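Local coordinates for HTLV-2 integrase catalytic core domain (Human T-cell leukemia virus 2, PDB 6QBT), which forms the metal-binding catalytic domain of the viral integrase, the enzyme that inserts retroviral DNA into host DNA, at residues His27-Thr32 / Ile67-Gly72. Residues are numbered along the deposited sequence; the frame is centred on the assembly and turned at random.
With MG (magnesium ion), chain B.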
loop_
_atom_site.group_PDB
_atom_site.type_symbol
_atom_site.label_atom_id
_atom_site.label_comp_id
_atom_site.label_asym_id
_atom_site.label_seq_id
_atom_site.Cartn_x
_atom_site.Cartn_y
_atom_site.Cartn_z
ATOM N N HIS A 27 -5.935 -9.699 14.851
ATOM C CA HIS A 27 -6.508 -10.609 13.887
ATOM C C HIS A 27 -5.361 -11.020 12.944
ATOM O O HIS A 27 -4.774 -10.162 12.247
ATOM C CB HIS A 27 -7.573 -9.917 13.069
ATOM C CG HIS A 27 -8.803 -9.557 13.820
ATOM N ND1 HIS A 27 -8.837 -8.539 14.754
ATOM C CD2 HIS A 27 -10.073 -10.018 13.717
ATOM C CE1 HIS A 27 -10.067 -8.426 15.226
ATOM N NE2 HIS A 27 -10.835 -9.312 14.617
ATOM N N VAL A 28 -5.076 -12.322 12.916
ATOM C CA VAL A 28 -3.892 -12.881 12.304
ATOM C C VAL A 28 -4.314 -13.888 11.227
ATOM O O VAL A 28 -5.072 -14.797 11.493
ATOM C CB VAL A 28 -3.035 -13.601 13.378
ATOM C CG1 VAL A 28 -1.853 -14.355 12.762
ATOM C CG2 VAL A 28 -2.561 -12.620 14.445
ATOM N N TRP A 29 -3.806 -13.730 10.017
ATOM C CA TRP A 29 -4.029 -14.725 8.963
ATOM C C TRP A 29 -2.673 -15.161 8.481
ATOM O O TRP A 29 -1.784 -14.319 8.306
ATOM C CB TRP A 29 -4.799 -14.128 7.767
ATOM C CG TRP A 29 -6.185 -13.830 8.108
ATOM C CD1 TRP A 29 -6.707 -12.619 8.506
ATOM C CD2 TRP A 29 -7.248 -14.748 8.109
ATOM N NE1 TRP A 29 -8.051 -12.744 8.736
ATOM C CE2 TRP A 29 -8.410 -14.047 8.501
ATOM C CE3 TRP A 29 -7.340 -16.121 7.830
ATOM C CZ2 TRP A 29 -9.654 -14.678 8.628
ATOM C CZ3 TRP A 29 -8.573 -16.737 7.936
ATOM C CH2 TRP A 29 -9.717 -16.016 8.321
ATOM N N VAL A 30 -2.519 -16.455 8.238
ATOM C CA VAL A 30 -1.232 -16.951 7.770
ATOM C C VAL A 30 -1.422 -18.024 6.700
ATOM O O VAL A 30 -2.263 -18.917 6.842
ATOM C CB VAL A 30 -0.319 -17.370 8.959
ATOM C CG1 VAL A 30 -1.063 -18.233 9.920
ATOM C CG2 VAL A 30 0.964 -18.033 8.486
ATOM N N ASP A 31 -0.664 -17.885 5.609
ATOM C CA ASP A 31 -0.728 -18.829 4.532
ATOM C C ASP A 31 0.013 -20.088 4.950
ATOM O O ASP A 31 1.152 -20.007 5.405
ATOM C CB ASP A 31 -0.087 -18.236 3.305
ATOM C CG ASP A 31 -0.308 -19.080 2.096
ATOM O OD1 ASP A 31 0.413 -20.077 1.919
ATOM O OD2 ASP A 31 -1.222 -18.751 1.337
ATOM N N THR A 32 -0.628 -21.242 4.785
ATOM C CA THR A 32 -0.071 -22.525 5.237
ATOM C C THR A 32 1.062 -23.023 4.347
ATOM O O THR A 32 1.741 -23.945 4.736
ATOM C CB THR A 32 -1.139 -23.645 5.282
ATOM O OG1 THR A 32 -1.764 -23.756 4.002
ATOM C CG2 THR A 32 -2.208 -23.358 6.309
ATOM N N ILE A 67 -10.090 -20.948 3.691
ATOM C CA ILE A 67 -9.674 -20.530 5.039
ATOM C C ILE A 67 -10.148 -21.506 6.135
ATOM O O ILE A 67 -11.245 -22.057 6.057
ATOM C CB ILE A 67 -10.144 -19.103 5.370
ATOM C CG1 ILE A 67 -11.646 -18.963 5.125
ATOM C CG2 ILE A 67 -9.363 -18.111 4.534
ATOM C CD1 ILE A 67 -12.316 -17.864 5.921
ATOM N N ASN A 68 -9.288 -21.725 7.129
ATOM C CA ASN A 68 -9.632 -22.523 8.303
ATOM C C ASN A 68 -9.457 -21.686 9.545
ATOM O O ASN A 68 -8.403 -21.089 9.745
ATOM C CB ASN A 68 -8.776 -23.789 8.396
ATOM C CG ASN A 68 -9.322 -24.770 9.406
ATOM O OD1 ASN A 68 -10.117 -25.665 9.071
ATOM N ND2 ASN A 68 -8.955 -24.576 10.669
ATOM N N THR A 69 -10.500 -21.651 10.369
ATOM C CA THR A 69 -10.542 -20.885 11.607
ATOM C C THR A 69 -10.971 -21.773 12.798
ATOM O O THR A 69 -11.283 -22.952 12.629
ATOM C CB THR A 69 -11.543 -19.711 11.462
ATOM O OG1 THR A 69 -12.894 -20.201 11.354
ATOM C CG2 THR A 69 -11.202 -18.870 10.226
ATOM N N ASP A 70 -10.973 -21.193 13.997
ATOM C CA ASP A 70 -11.625 -21.802 15.176
ATOM C C ASP A 70 -13.125 -21.516 15.100
ATOM O O ASP A 70 -13.598 -20.887 14.139
ATOM C CB ASP A 70 -10.983 -21.357 16.535
ATOM C CG ASP A 70 -11.124 -19.852 16.850
ATOM O OD1 ASP A 70 -11.928 -19.120 16.216
ATOM O OD2 ASP A 70 -10.404 -19.384 17.778
ATOM N N ASN A 71 -13.859 -21.975 16.110
ATOM C CA ASN A 71 -15.296 -21.716 16.234
ATOM C C ASN A 71 -15.658 -20.411 16.928
ATOM O O ASN A 71 -16.760 -20.295 17.438
ATOM C CB ASN A 71 -15.969 -22.868 16.994
ATOM C CG ASN A 71 -15.869 -24.173 16.258
ATOM O OD1 ASN A 71 -15.427 -25.163 16.824
ATOM N ND2 ASN A 71 -16.269 -24.186 14.985
ATOM N N GLY A 72 -14.773 -19.423 16.943
ATOM C CA GLY A 72 -15.115 -18.131 17.523
ATOM C C GLY A 72 -16.334 -17.545 16.823
ATOM O O GLY A 72 -16.517 -17.781 15.619
HETATM MG MG MG B . -10.016 -17.656 18.777
#
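The six-membered ring of Trp29 reaches across the sheet to Ile67 and Thr69. Trp29 CZ3 lies 3.8 Å from Ile67 CG2 and about as near to CB of that residue. The next ring atom, Trp29 CH2, meets Thr69 CG2 at 3.7 Å. Trp29 CH2 also lies 4.0 Å from Ile67 CD1, and both ring atoms border the two residues. The methyls come at the ring obliquely. Trp29 has CG anti to its carbonyl carbon (chi1 -70°), and with chi2 near 96° the benzo end comes nearer strand 66-68. Ile67 and Thr69 likewise hold CG2 anti to the carbonyl carbon, and both offer that methyl to the indole. All three residues are buried, and the contact is wholly apolar. Phe54 of helix 47-61 meets the indole ring and also touches Ile67, while Phe75 of helix 73-76 packs on Trp29 and Thr69.

The sheet belongs to the RNase H-like fold of retroviral integrases. Strand 9-19 runs between the two strands, which explains why side chains alone bridge the CA atoms of Trp29 and Ile67, 9.0 Å apart.

Beyond Thr69 the second segment leaves the indole and becomes more open. Thr69 OG1 turns to polar partners: it hydrogen-bonds His91 NE2 and donates to Asp70 O at 3.0 Å, along one of the lone pairs of that oxygen. Asp70 is partly exposed, and Asp70 OD2 binds magnesium at 2.0 Å; Asp13 is the other protein ligand. Asp70 OD1 accepts from Gly72 N at 3.0 Å (155° at the hydrogen), from above the carboxylate plane. This Asx turn ties the carboxylate to the start of helix 73-76, where Gly72 is the N-cap. Asn71, in the turn, is exposed to solvent.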